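Putative vitamin-B12 independent methionine synthase family protein (PDB 1YPX) probably transfers a methyl group from 5-methyltetrahydropteroyltriglutamate to homocysteine to make methionine, with zinc as the likely cofactor. Local coordinates at residues L184-T189 against M232-H237; L220-I225 against K263-G268; T259-L264 against P283-T288. All coordinates share one frame; numbering follows the deposited sequence.

From the N terminus, strand 183-188 comes first. Contact 1 closes the loop from it, through helix 213-224, to strand 233-238, its neighbour in the parallel sheet. Contact 2 starts inside that loop, on helix 213-224, and reaches the loop that leads into strand 268-272, so contacts 1 and 2 cross. They also touch: Asp267 and Gly268 bond to the backbone of strand 233-238, and Ile266 packs on it. Contact 3 runs from helix 258-261 to the loop 283-288. It follows contact 1 in series and shares Lys263 and Leu264 with contact 2. Together they tie strands 183-188 and 233-238, helices 213-224 and 258-261, and the loops before and after strand 268-272.

Contact 1 (L184-T189 against M232-H237); sequences LQLDDT and MVITMH
Leu184 to Asp187 pair in parallel with Ile234 to His237, their strand axes 4.5 Å apart and 21° from parallel. They are the two strands of a beta-alpha-beta crossover in the TIM-barrel-like sheet. Five backbone bonds join them, from Leu184 N to Val233 O at one end to Asp188 N to His237 O at the other. On one face Leu184, Leu186, Ile234 and Met236, a selenomethionine, form an apolar patch. Leu186 CD2 meets Ile234 CG2 at 4.1 Å, and Ile173 of helix 158-178 covers Leu184 and Ile234. The other face is polar. There Gln185 CG is anti to the backbone N (chi1 168°), and the chain runs extended beyond it. Thr235 OG1 donates to Gln185 OE1 at 2.8 Å, in the plane of the amide and on a lone pair. Lys134 NZ also bonds to OE1, so two donors grip this oxygen. The far end of the amide lies near His237, with Gln185 NE2 3.4 Å from His237 CB. Gln185 NE2 also makes a weak bond to Asp187 OD1. His237 ND1 bonds to Phe270 O, so His237 NE2 is the nitrogen that could face a metal. His237, Cys239 and Cys334 may form an empty metal site, consistent with this family's zinc site. Asp187 stands beside the imidazole, its carboxylate plane turned 68° from the ring. Its OD2 lies at the ring edge, 4.0 Å from His237 CD2.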
ATOM      1  N   LEU A 184       8.514   0.139  -0.873  1.00 40.52           N
ATOM      2  CA  LEU A 184       7.446   1.136  -0.933  1.00 42.96           C
ATOM      3  C   LEU A 184       6.182   0.558  -1.579  1.00 43.10           C
ATOM      4  O   LEU A 184       6.248  -0.124  -2.601  1.00 43.75           O
ATOM      5  CB  LEU A 184       7.892   2.360  -1.751  1.00 44.33           C
ATOM      6  CG  LEU A 184       7.019   3.621  -1.569  1.00 46.68           C
ATOM      7  CD1 LEU A 184       7.276   4.192  -0.174  1.00 45.06           C
ATOM      8  CD2 LEU A 184       7.341   4.674  -2.633  1.00 46.76           C
ATOM      9  N   GLN A 185       5.032   0.862  -0.994  1.00 41.47           N
ATOM     10  CA  GLN A 185       3.768   0.362  -1.495  1.00 41.07           C
ATOM     11  C   GLN A 185       2.753   1.464  -1.823  1.00 42.31           C
ATOM     12  O   GLN A 185       2.506   2.377  -1.021  1.00 42.45           O
ATOM     13  CB  GLN A 185       3.173  -0.613  -0.482  1.00 39.96           C
ATOM     14  CG  GLN A 185       1.725  -0.965  -0.758  1.00 41.50           C
ATOM     15  CD  GLN A 185       1.347  -2.308  -0.188  1.00 38.97           C
ATOM     16  OE1 GLN A 185       1.975  -3.319  -0.501  1.00 38.48           O
ATOM     17  NE2 GLN A 185       0.317  -2.330   0.652  1.00 34.47           N
ATOM     18  N   LEU A 186       2.170   1.362  -3.013  1.00 42.48           N
ATOM     19  CA  LEU A 186       1.171   2.316  -3.487  1.00 41.53           C
ATOM     20  C   LEU A 186      -0.227   1.760  -3.229  1.00 44.06           C
ATOM     21  O   LEU A 186      -0.600   0.722  -3.772  1.00 43.89           O
ATOM     22  CB  LEU A 186       1.367   2.564  -4.986  1.00 36.46           C
ATOM     23  CG  LEU A 186       2.291   3.710  -5.467  1.00 37.62           C
ATOM     24  CD1 LEU A 186       3.375   4.033  -4.442  1.00 36.67           C
ATOM     25  CD2 LEU A 186       2.918   3.323  -6.798  1.00 30.25           C
ATOM     26  N   ASP A 187      -0.992   2.445  -2.385  1.00 45.24           N
ATOM     27  CA  ASP A 187      -2.346   2.014  -2.088  1.00 47.74           C
ATOM     28  C   ASP A 187      -3.275   2.681  -3.088  1.00 47.77           C
ATOM     29  O   ASP A 187      -3.456   3.892  -3.082  1.00 47.07           O
ATOM     30  CB  ASP A 187      -2.713   2.361  -0.644  1.00 49.32           C
ATOM     31  CG  ASP A 187      -2.140   1.359   0.350  1.00 52.67           C
ATOM     32  OD1 ASP A 187      -1.115   0.709   0.026  1.00 54.68           O
ATOM     33  OD2 ASP A 187      -2.701   1.211   1.461  1.00 56.56           O
ATOM     34  N   ASP A 188      -3.837   1.880  -3.978  1.00 50.53           N
ATOM     35  CA  ASP A 188      -4.702   2.434  -4.982  1.00 53.82           C
ATOM     36  C   ASP A 188      -6.071   1.807  -4.959  1.00 56.81           C
ATOM     37  O   ASP A 188      -6.246   0.675  -5.397  1.00 59.35           O
ATOM     38  CB  ASP A 188      -4.071   2.255  -6.351  1.00 53.15           C
ATOM     39  CG  ASP A 188      -4.613   3.228  -7.343  1.00 50.34           C
ATOM     40  OD1 ASP A 188      -3.936   3.514  -8.349  1.00 52.03           O
ATOM     41  OD2 ASP A 188      -5.728   3.716  -7.105  1.00 51.16           O
ATOM     42  N   THR A 189      -7.048   2.548  -4.455  1.00 59.40           N
ATOM     43  CA  THR A 189      -8.403   2.032  -4.382  1.00 63.34           C
ATOM     44  C   THR A 189      -9.278   2.549  -5.520  1.00 65.62           C
ATOM     45  O   THR A 189     -10.490   2.330  -5.514  1.00 66.34           O
ATOM     46  CB  THR A 189      -9.065   2.412  -3.051  1.00 64.04           C
ATOM     47  OG1 THR A 189     -10.325   1.742  -2.943  1.00 68.40           O
ATOM     48  CG2 THR A 189      -9.297   3.912  -2.976  1.00 64.38           C
HETATM   49  N   MSE A 232      15.182  -1.227  -4.965  1.00 55.63           N
HETATM   50  CA  MSE A 232      13.974  -0.829  -4.272  1.00 54.79           C
HETATM   51  C   MSE A 232      12.783  -1.585  -4.850  1.00 52.26           C
HETATM   52  O   MSE A 232      12.665  -1.745  -6.067  1.00 52.80           O
HETATM   53  CB  MSE A 232      13.754   0.679  -4.388  1.00 54.81           C
HETATM   54  CG  MSE A 232      12.526   1.167  -3.624  1.00 57.38           C
HETATM   55 SE   MSE A 232      12.145   3.065  -3.862  1.00 63.09          SE
HETATM   56  CE  MSE A 232      11.890   3.022  -5.759  1.00 60.58           C
ATOM     57  N   VAL A 233      11.908  -2.061  -3.970  1.00 49.57           N
ATOM     58  CA  VAL A 233      10.721  -2.803  -4.390  1.00 45.48           C
ATOM     59  C   VAL A 233       9.503  -1.876  -4.289  1.00 45.50           C
ATOM     60  O   VAL A 233       9.332  -1.148  -3.311  1.00 44.47           O
ATOM     61  CB  VAL A 233      10.518  -4.065  -3.488  1.00 44.26           C
ATOM     62  CG1 VAL A 233       9.280  -4.844  -3.922  1.00 44.82           C
ATOM     63  CG2 VAL A 233      11.745  -4.962  -3.549  1.00 40.07           C
ATOM     64  N   ILE A 234       8.671  -1.876  -5.321  1.00 45.55           N
ATOM     65  CA  ILE A 234       7.479  -1.053  -5.288  1.00 44.33           C
ATOM     66  C   ILE A 234       6.257  -1.898  -5.564  1.00 43.28           C
ATOM     67  O   ILE A 234       5.970  -2.251  -6.704  1.00 45.47           O
ATOM     68  CB  ILE A 234       7.542   0.105  -6.289  1.00 44.36           C
ATOM     69  CG1 ILE A 234       8.623   1.105  -5.826  1.00 48.37           C
ATOM     70  CG2 ILE A 234       6.153   0.763  -6.403  1.00 45.69           C
ATOM     71  CD1 ILE A 234       8.636   2.464  -6.552  1.00 45.05           C
ATOM     72  N   THR A 235       5.549  -2.242  -4.501  1.00 41.71           N
ATOM     73  CA  THR A 235       4.358  -3.055  -4.616  1.00 39.82           C
ATOM     74  C   THR A 235       3.135  -2.167  -4.678  1.00 42.66           C
ATOM     75  O   THR A 235       3.157  -1.002  -4.257  1.00 40.38           O
ATOM     76  CB  THR A 235       4.196  -3.994  -3.401  1.00 39.65           C
ATOM     77  OG1 THR A 235       4.215  -3.227  -2.179  1.00 36.05           O
ATOM     78  CG2 THR A 235       5.297  -5.040  -3.398  1.00 34.63           C
HETATM   79  N   MSE A 236       2.052  -2.739  -5.181  1.00 45.15           N
HETATM   80  CA  MSE A 236       0.812  -2.000  -5.302  1.00 46.85           C
HETATM   81  C   MSE A 236      -0.353  -2.703  -4.646  1.00 44.44           C
HETATM   82  O   MSE A 236      -0.629  -3.854  -4.946  1.00 42.59           O
HETATM   83  CB  MSE A 236       0.483  -1.791  -6.775  1.00 53.71           C
HETATM   84  CG  MSE A 236      -0.748  -0.942  -7.015  1.00 61.28           C
HETATM   85 SE   MSE A 236      -0.427   0.403  -8.377  1.00 73.22          SE
HETATM   86  CE  MSE A 236      -1.812  -0.098  -9.653  1.00 70.54           C
ATOM     87  N   HIS A 237      -1.031  -2.018  -3.741  1.00 44.80           N
ATOM     88  CA  HIS A 237      -2.204  -2.604  -3.118  1.00 46.60           C
ATOM     89  C   HIS A 237      -3.451  -2.083  -3.846  1.00 47.47           C
ATOM     90  O   HIS A 237      -3.783  -0.897  -3.737  1.00 44.49           O
ATOM     91  CB  HIS A 237      -2.269  -2.254  -1.627  1.00 47.29           C
ATOM     92  CG  HIS A 237      -3.522  -2.720  -0.949  1.00 50.22           C
ATOM     93  ND1 HIS A 237      -4.045  -3.988  -1.121  1.00 52.18           N
ATOM     94  CD2 HIS A 237      -4.362  -2.083  -0.099  1.00 51.12           C
ATOM     95  CE1 HIS A 237      -5.151  -4.108  -0.410  1.00 50.04           C
ATOM     96  NE2 HIS A 237      -5.366  -2.965   0.219  1.00 51.09           N
TER

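Contact 2 (L220-I225 against K263-G268); sequences LINEAI and KLNIDG
Asn222, near the C-terminal end of helix 213-224, makes the polar part of this contact with Lys263 and Asn265. Its side-chain amide bonds to the backbone of the loop that leads into strand 268-272 of the TIM-barrel-like sheet. Asn222 OD1 accepts from Asn265 N at 2.6 Å, in the plane of the amide, with an N-H...O angle of 159°. Asn222 ND2 gives a weak bond to Lys263 O at 3.3 Å. The first torsion of Asn222 sets CG anti to the carbonyl carbon (chi1 -71°), and the amide reaches across to the loop. Asn265 is the centre of an inverse gamma turn. The two Asn side chains cross at about a right angle. A water adds a second link: it donates to Asn222 O and accepts a weak bond from Asn265 ND2.

The apolar contacts involve two isoleucines of the 220-225 segment. Ile221 CG2 touches Leu264 CD1 at 3.4 Å. One turn on, Ile225 CD1 meets Ile266 CG1 at 4.2 Å. Ile225 and Ile266 both also pack on Ile234 of strand 233-238. The Ile225 CD1 methyl also lies against a backbone carbonyl, 3.4 Å from Asn265 O.

The chemistry is consistent with one amide orientation. Asn222 offers its oxygen to an N-H and its nitrogen to a carbonyl of the same loop, though the firm bond is the one to Asn265 N.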
ATOM      1  N   LEU A 220       0.329   7.142 -15.804  1.00 52.54           N
ATOM      2  CA  LEU A 220       0.644   7.985 -14.654  1.00 50.24           C
ATOM      3  C   LEU A 220       1.551   7.238 -13.679  1.00 49.91           C
ATOM      4  O   LEU A 220       2.563   7.775 -13.214  1.00 48.57           O
ATOM      5  CB  LEU A 220      -0.642   8.399 -13.939  1.00 47.81           C
ATOM      6  CG  LEU A 220      -0.458   9.134 -12.610  1.00 48.97           C
ATOM      7  CD1 LEU A 220       0.415  10.370 -12.801  1.00 47.35           C
ATOM      8  CD2 LEU A 220      -1.824   9.525 -12.059  1.00 48.11           C
ATOM      9  N   ILE A 221       1.170   5.992 -13.389  1.00 48.10           N
ATOM     10  CA  ILE A 221       1.905   5.133 -12.478  1.00 46.75           C
ATOM     11  C   ILE A 221       3.288   4.804 -13.014  1.00 49.78           C
ATOM     12  O   ILE A 221       4.294   5.022 -12.336  1.00 49.06           O
ATOM     13  CB  ILE A 221       1.204   3.782 -12.260  1.00 45.21           C
ATOM     14  CG1 ILE A 221      -0.265   3.980 -11.867  1.00 44.44           C
ATOM     15  CG2 ILE A 221       1.984   2.971 -11.248  1.00 40.41           C
ATOM     16  CD1 ILE A 221      -0.495   4.982 -10.777  1.00 45.28           C
ATOM     17  N   ASN A 222       3.348   4.266 -14.228  1.00 51.42           N
ATOM     18  CA  ASN A 222       4.649   3.907 -14.785  1.00 53.93           C
ATOM     19  C   ASN A 222       5.577   5.114 -14.803  1.00 54.63           C
ATOM     20  O   ASN A 222       6.761   4.996 -14.485  1.00 55.09           O
ATOM     21  CB  ASN A 222       4.510   3.314 -16.199  1.00 53.57           C
ATOM     22  CG  ASN A 222       3.892   1.912 -16.196  1.00 53.44           C
ATOM     23  OD1 ASN A 222       4.224   1.072 -15.349  1.00 50.48           O
ATOM     24  ND2 ASN A 222       3.003   1.653 -17.156  1.00 52.92           N
ATOM     25  N   GLU A 223       5.038   6.273 -15.161  1.00 56.49           N
ATOM     26  CA  GLU A 223       5.849   7.482 -15.193  1.00 59.81           C
ATOM     27  C   GLU A 223       6.317   7.869 -13.791  1.00 59.37           C
ATOM     28  O   GLU A 223       7.481   8.227 -13.594  1.00 60.06           O
ATOM     29  CB  GLU A 223       5.069   8.648 -15.800  1.00 61.61           C
ATOM     30  CG  GLU A 223       5.927   9.876 -16.001  1.00 64.80           C
ATOM     31  CD  GLU A 223       5.143  11.085 -16.453  1.00 70.97           C
ATOM     32  OE1 GLU A 223       5.779  12.166 -16.572  1.00 71.20           O
ATOM     33  OE2 GLU A 223       3.905  10.965 -16.687  1.00 71.80           O
ATOM     34  N   ALA A 224       5.400   7.796 -12.827  1.00 58.34           N
ATOM     35  CA  ALA A 224       5.694   8.128 -11.439  1.00 57.55           C
ATOM     36  C   ALA A 224       6.826   7.277 -10.873  1.00 57.53           C
ATOM     37  O   ALA A 224       7.614   7.749 -10.052  1.00 55.79           O
ATOM     38  CB  ALA A 224       4.443   7.951 -10.585  1.00 58.76           C
ATOM     39  N   ILE A 225       6.905   6.025 -11.314  1.00 57.93           N
ATOM     40  CA  ILE A 225       7.945   5.121 -10.841  1.00 60.37           C
ATOM     41  C   ILE A 225       8.994   4.812 -11.910  1.00 62.17           C
ATOM     42  O   ILE A 225       9.710   3.813 -11.814  1.00 63.58           O
ATOM     43  CB  ILE A 225       7.346   3.797 -10.354  1.00 59.24           C
ATOM     44  CG1 ILE A 225       6.635   3.084 -11.506  1.00 58.85           C
ATOM     45  CG2 ILE A 225       6.384   4.064  -9.227  1.00 60.83           C
ATOM     46  CD1 ILE A 225       6.193   1.678 -11.171  1.00 56.36           C
ATOM     47  N   LYS A 263       0.599  -4.289 -18.243  1.00 68.52           N
ATOM     48  CA  LYS A 263       1.222  -3.014 -18.571  1.00 67.72           C
ATOM     49  C   LYS A 263       1.946  -2.301 -17.424  1.00 66.40           C
ATOM     50  O   LYS A 263       2.977  -1.659 -17.634  1.00 66.00           O
ATOM     51  CB  LYS A 263       0.164  -2.083 -19.170  1.00 69.38           C
ATOM     52  CG  LYS A 263      -0.457  -2.594 -20.465  1.00 70.47           C
ATOM     53  CD  LYS A 263      -1.425  -1.576 -21.074  1.00 72.10           C
ATOM     54  CE  LYS A 263      -2.093  -2.115 -22.346  1.00 72.46           C
ATOM     55  NZ  LYS A 263      -3.164  -1.217 -22.874  1.00 70.56           N
ATOM     56  N   LEU A 264       1.400  -2.411 -16.218  1.00 64.71           N
ATOM     57  CA  LEU A 264       1.973  -1.772 -15.031  1.00 62.74           C
ATOM     58  C   LEU A 264       3.362  -2.311 -14.697  1.00 60.81           C
ATOM     59  O   LEU A 264       3.531  -3.512 -14.510  1.00 61.42           O
ATOM     60  CB  LEU A 264       1.047  -2.001 -13.839  1.00 63.53           C
ATOM     61  CG  LEU A 264       0.714  -0.786 -12.990  1.00 63.91           C
ATOM     62  CD1 LEU A 264       2.007  -0.147 -12.509  1.00 66.49           C
ATOM     63  CD2 LEU A 264      -0.104   0.190 -13.808  1.00 64.83           C
ATOM     64  N   ASN A 265       4.347  -1.422 -14.593  1.00 58.57           N
ATOM     65  CA  ASN A 265       5.721  -1.831 -14.290  1.00 56.43           C
ATOM     66  C   ASN A 265       6.031  -1.925 -12.806  1.00 56.34           C
ATOM     67  O   ASN A 265       7.028  -1.380 -12.321  1.00 56.73           O
ATOM     68  CB  ASN A 265       6.702  -0.878 -14.957  1.00 53.91           C
ATOM     69  CG  ASN A 265       6.661  -0.992 -16.450  1.00 51.16           C
ATOM     70  OD1 ASN A 265       6.791  -2.087 -16.988  1.00 51.51           O
ATOM     71  ND2 ASN A 265       6.478   0.127 -17.132  1.00 47.13           N
ATOM     72  N   ILE A 266       5.181  -2.655 -12.095  1.00 55.64           N
ATOM     73  CA  ILE A 266       5.319  -2.814 -10.662  1.00 54.58           C
ATOM     74  C   ILE A 266       5.867  -4.192 -10.268  1.00 55.33           C
ATOM     75  O   ILE A 266       5.687  -5.173 -10.984  1.00 56.27           O
ATOM     76  CB  ILE A 266       3.954  -2.485 -10.002  1.00 53.14           C
ATOM     77  CG1 ILE A 266       4.130  -1.290  -9.075  1.00 54.05           C
ATOM     78  CG2 ILE A 266       3.380  -3.670  -9.272  1.00 49.94           C
ATOM     79  CD1 ILE A 266       2.832  -0.653  -8.666  1.00 54.54           C
ATOM     80  N   ASP A 267       6.553  -4.259  -9.134  1.00 54.78           N
ATOM     81  CA  ASP A 267       7.148  -5.514  -8.702  1.00 53.30           C
ATOM     82  C   ASP A 267       6.179  -6.554  -8.171  1.00 51.10           C
ATOM     83  O   ASP A 267       6.258  -7.717  -8.550  1.00 52.79           O
ATOM     84  CB  ASP A 267       8.224  -5.232  -7.665  1.00 55.88           C
ATOM     85  CG  ASP A 267       9.323  -4.365  -8.213  1.00 58.64           C
ATOM     86  OD1 ASP A 267      10.010  -4.833  -9.149  1.00 61.75           O
ATOM     87  OD2 ASP A 267       9.491  -3.221  -7.725  1.00 57.18           O
ATOM     88  N   GLY A 268       5.280  -6.145  -7.286  1.00 47.08           N
ATOM     89  CA  GLY A 268       4.324  -7.074  -6.739  1.00 43.01           C
ATOM     90  C   GLY A 268       3.001  -6.376  -6.589  1.00 43.29           C
ATOM     91  O   GLY A 268       2.948  -5.145  -6.604  1.00 44.35           O
TER
HETATM   92  O   HOH W   1       8.181   2.477 -15.621  1.00 52.87           O

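Contact 3 (T259-L264 against P283-T288); sequences TLFGKL and PLKYVT. With PO4 (phosphate ion), chain B.
Phe261 of the short helix 258-261 meets Lys285 in an off-centre cation-pi contact at the surface of the barrel-like domain. Lys285 is the centre of an inverse gamma turn in the loop between strands 268-272 and 293-299. Its NZ lies 4.5 Å from the centroid of the Phe261 ring, 30° off the ring normal. The nearest ring atom is Phe261 CE2, 4.0 Å from Lys285 NZ. The CB of Lys285 points away from the helix. The chain then bends at chi2 (-55°) and chi3 (-67°), which turn CD and CE back. NZ continues extended from there to the ring.

The same ammonium group has a second partner. Lys285 NZ donates to O3 of a phosphate ion at 3.0 Å, and Tyr273 OH also binds this phosphate. The anion probably came from the crystallisation liquor, so it need not mark a functional site. Its O4 lies 3.3 Å from Leu284 CB. In this crystal the lysine charge is shared between the ring and the phosphate.

Backbone and apolar groups complete the contact. Leu284 O sits at the edge of the Phe261 ring, in its plane, 3.9 Å from CD2. Phe261 CB packs on Val287 CB at 4.3 Å. Outside the two segments, Phe269 meets Phe261 edge-to-face, and Leu271 also touches its side chain, so strand 268-272 flanks Phe261. No direct hydrogen bond joins the two segments. The contact joins a helix before strand 268-272 to the loop after it, at the surface of the TIM-barrel-like fold.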
ATOM      1  N   THR A 259      -4.261  -4.221 -18.145  1.00 83.85           N
ATOM      2  CA  THR A 259      -3.272  -3.154 -18.009  1.00 83.43           C
ATOM      3  C   THR A 259      -2.561  -3.198 -16.653  1.00 82.42           C
ATOM      4  O   THR A 259      -1.448  -2.690 -16.509  1.00 81.41           O
ATOM      5  CB  THR A 259      -3.934  -1.762 -18.180  1.00 83.45           C
ATOM      6  OG1 THR A 259      -4.488  -1.336 -16.929  1.00 83.40           O
ATOM      7  CG2 THR A 259      -5.057  -1.830 -19.217  1.00 83.83           C
ATOM      8  N   LEU A 260      -3.218  -3.807 -15.667  1.00 81.18           N
ATOM      9  CA  LEU A 260      -2.667  -3.925 -14.325  1.00 79.35           C
ATOM     10  C   LEU A 260      -1.552  -4.959 -14.215  1.00 78.15           C
ATOM     11  O   LEU A 260      -0.485  -4.682 -13.670  1.00 79.05           O
ATOM     12  CB  LEU A 260      -3.771  -4.268 -13.319  1.00 79.17           C
ATOM     13  CG  LEU A 260      -4.248  -3.135 -12.400  1.00 78.22           C
ATOM     14  CD1 LEU A 260      -5.193  -3.683 -11.346  1.00 77.22           C
ATOM     15  CD2 LEU A 260      -3.052  -2.489 -11.726  1.00 79.41           C
ATOM     16  N   PHE A 261      -1.781  -6.158 -14.724  1.00 76.15           N
ATOM     17  CA  PHE A 261      -0.750  -7.176 -14.627  1.00 74.08           C
ATOM     18  C   PHE A 261       0.085  -7.304 -15.897  1.00 72.60           C
ATOM     19  O   PHE A 261       1.104  -7.990 -15.909  1.00 72.82           O
ATOM     20  CB  PHE A 261      -1.383  -8.517 -14.264  1.00 74.38           C
ATOM     21  CG  PHE A 261      -2.321  -8.440 -13.095  1.00 74.51           C
ATOM     22  CD1 PHE A 261      -1.954  -7.775 -11.931  1.00 73.07           C
ATOM     23  CD2 PHE A 261      -3.579  -9.032 -13.161  1.00 75.48           C
ATOM     24  CE1 PHE A 261      -2.828  -7.701 -10.850  1.00 73.66           C
ATOM     25  CE2 PHE A 261      -4.461  -8.964 -12.085  1.00 73.77           C
ATOM     26  CZ  PHE A 261      -4.086  -8.299 -10.928  1.00 74.03           C
ATOM     27  N   GLY A 262      -0.339  -6.632 -16.962  1.00 70.74           N
ATOM     28  CA  GLY A 262       0.409  -6.708 -18.202  1.00 69.35           C
ATOM     29  C   GLY A 262       1.170  -5.445 -18.564  1.00 69.18           C
ATOM     30  O   GLY A 262       2.268  -5.514 -19.115  1.00 68.92           O
ATOM     31  N   LYS A 263       0.599  -4.289 -18.243  1.00 68.52           N
ATOM     32  CA  LYS A 263       1.222  -3.014 -18.571  1.00 67.72           C
ATOM     33  C   LYS A 263       1.946  -2.301 -17.424  1.00 66.40           C
ATOM     34  O   LYS A 263       2.977  -1.659 -17.634  1.00 66.00           O
ATOM     35  CB  LYS A 263       0.164  -2.083 -19.170  1.00 69.38           C
ATOM     36  CG  LYS A 263      -0.457  -2.594 -20.465  1.00 70.47           C
ATOM     37  CD  LYS A 263      -1.425  -1.576 -21.074  1.00 72.10           C
ATOM     38  CE  LYS A 263      -2.093  -2.115 -22.346  1.00 72.46           C
ATOM     39  NZ  LYS A 263      -3.164  -1.217 -22.874  1.00 70.56           N
ATOM     40  N   LEU A 264       1.400  -2.411 -16.218  1.00 64.71           N
ATOM     41  CA  LEU A 264       1.973  -1.772 -15.031  1.00 62.74           C
ATOM     42  C   LEU A 264       3.362  -2.311 -14.697  1.00 60.81           C
ATOM     43  O   LEU A 264       3.531  -3.512 -14.510  1.00 61.42           O
ATOM     44  CB  LEU A 264       1.047  -2.001 -13.839  1.00 63.53           C
ATOM     45  CG  LEU A 264       0.714  -0.786 -12.990  1.00 63.91           C
ATOM     46  CD1 LEU A 264       2.007  -0.147 -12.509  1.00 66.49           C
ATOM     47  CD2 LEU A 264      -0.104   0.190 -13.808  1.00 64.83           C
ATOM     48  N   PRO A 283      -8.885 -16.406 -14.644  1.00 79.96           N
ATOM     49  CA  PRO A 283      -7.742 -16.526 -15.559  1.00 81.84           C
ATOM     50  C   PRO A 283      -7.193 -15.169 -15.999  1.00 83.54           C
ATOM     51  O   PRO A 283      -6.338 -15.075 -16.890  1.00 82.18           O
ATOM     52  CB  PRO A 283      -8.315 -17.329 -16.729  1.00 82.52           C
ATOM     53  CG  PRO A 283      -9.756 -16.931 -16.745  1.00 81.87           C
ATOM     54  CD  PRO A 283     -10.111 -16.939 -15.269  1.00 81.11           C
ATOM     55  N   LEU A 284      -7.691 -14.119 -15.357  1.00 84.12           N
ATOM     56  CA  LEU A 284      -7.262 -12.768 -15.673  1.00 86.21           C
ATOM     57  C   LEU A 284      -5.764 -12.586 -15.438  1.00 86.08           C
ATOM     58  O   LEU A 284      -5.210 -11.522 -15.715  1.00 87.91           O
ATOM     59  CB  LEU A 284      -8.051 -11.747 -14.841  1.00 87.16           C
ATOM     60  CG  LEU A 284      -9.555 -11.677 -15.110  1.00 88.04           C
ATOM     61  CD1 LEU A 284      -9.838 -11.561 -16.625  1.00 88.58           C
ATOM     62  CD2 LEU A 284     -10.196 -12.918 -14.549  1.00 88.58           C
ATOM     63  N   LYS A 285      -5.106 -13.627 -14.944  1.00 84.74           N
ATOM     64  CA  LYS A 285      -3.682 -13.544 -14.679  1.00 83.90           C
ATOM     65  C   LYS A 285      -2.870 -13.413 -15.967  1.00 84.50           C
ATOM     66  O   LYS A 285      -2.271 -14.377 -16.449  1.00 84.39           O
ATOM     67  CB  LYS A 285      -3.224 -14.766 -13.883  1.00 82.79           C
ATOM     68  CG  LYS A 285      -4.229 -15.223 -12.826  1.00 82.39           C
ATOM     69  CD  LYS A 285      -4.616 -14.115 -11.868  1.00 80.34           C
ATOM     70  CE  LYS A 285      -3.454 -13.705 -10.996  1.00 79.96           C
ATOM     71  NZ  LYS A 285      -3.782 -12.463 -10.244  1.00 79.58           N
ATOM     72  N   TYR A 286      -2.869 -12.203 -16.519  1.00 84.46           N
ATOM     73  CA  TYR A 286      -2.129 -11.890 -17.733  1.00 83.68           C
ATOM     74  C   TYR A 286      -0.678 -11.606 -17.357  1.00 81.95           C
ATOM     75  O   TYR A 286       0.072 -10.967 -18.098  1.00 81.13           O
ATOM     76  CB  TYR A 286      -2.737 -10.665 -18.420  1.00 86.73           C
ATOM     77  CG  TYR A 286      -3.806 -10.998 -19.437  1.00 89.86           C
ATOM     78  CD1 TYR A 286      -4.994 -11.634 -19.054  1.00 91.55           C
ATOM     79  CD2 TYR A 286      -3.622 -10.692 -20.794  1.00 90.21           C
ATOM     80  CE1 TYR A 286      -5.977 -11.957 -20.001  1.00 93.08           C
ATOM     81  CE2 TYR A 286      -4.597 -11.009 -21.751  1.00 91.47           C
ATOM     82  CZ  TYR A 286      -5.770 -11.639 -21.348  1.00 92.21           C
ATOM     83  OH  TYR A 286      -6.737 -11.938 -22.281  1.00 91.66           O
ATOM     84  N   VAL A 287      -0.291 -12.078 -16.182  1.00 80.26           N
ATOM     85  CA  VAL A 287       1.065 -11.877 -15.713  1.00 78.83           C
ATOM     86  C   VAL A 287       2.009 -12.860 -16.397  1.00 77.25           C
ATOM     87  O   VAL A 287       2.022 -14.051 -16.092  1.00 76.24           O
ATOM     88  CB  VAL A 287       1.132 -12.022 -14.169  1.00 78.54           C
ATOM     89  CG1 VAL A 287       0.278 -13.194 -13.720  1.00 78.22           C
ATOM     90  CG2 VAL A 287       2.572 -12.195 -13.719  1.00 78.75           C
ATOM     91  N   THR A 288       2.786 -12.345 -17.344  1.00 76.40           N
ATOM     92  CA  THR A 288       3.736 -13.163 -18.079  1.00 75.77           C
ATOM     93  C   THR A 288       5.145 -12.931 -17.562  1.00 75.33           C
ATOM     94  O   THR A 288       6.048 -13.733 -17.804  1.00 76.61           O
ATOM     95  CB  THR A 288       3.689 -12.850 -19.583  1.00 75.92           C
ATOM     96  OG1 THR A 288       3.660 -11.431 -19.780  1.00 75.55           O
ATOM     97  CG2 THR A 288       2.460 -13.482 -20.210  1.00 75.46           C
TER
HETATM   98  P   PO4 B 401      -7.718 -12.558 -10.220  1.00 35.98           P
HETATM   99  O1  PO4 B 401      -7.519 -13.850  -9.655  1.00 38.24           O
HETATM  100  O2  PO4 B 401      -9.041 -12.028  -9.932  1.00 39.89           O
HETATM  101  O3  PO4 B 401      -6.575 -11.589  -9.658  1.00 44.15           O
HETATM  102  O4  PO4 B 401      -7.436 -12.418 -11.697  1.00 35.82           O
HETATM  103  O   HOH W   2       4.277  -8.114 -19.696  1.00 43.62           O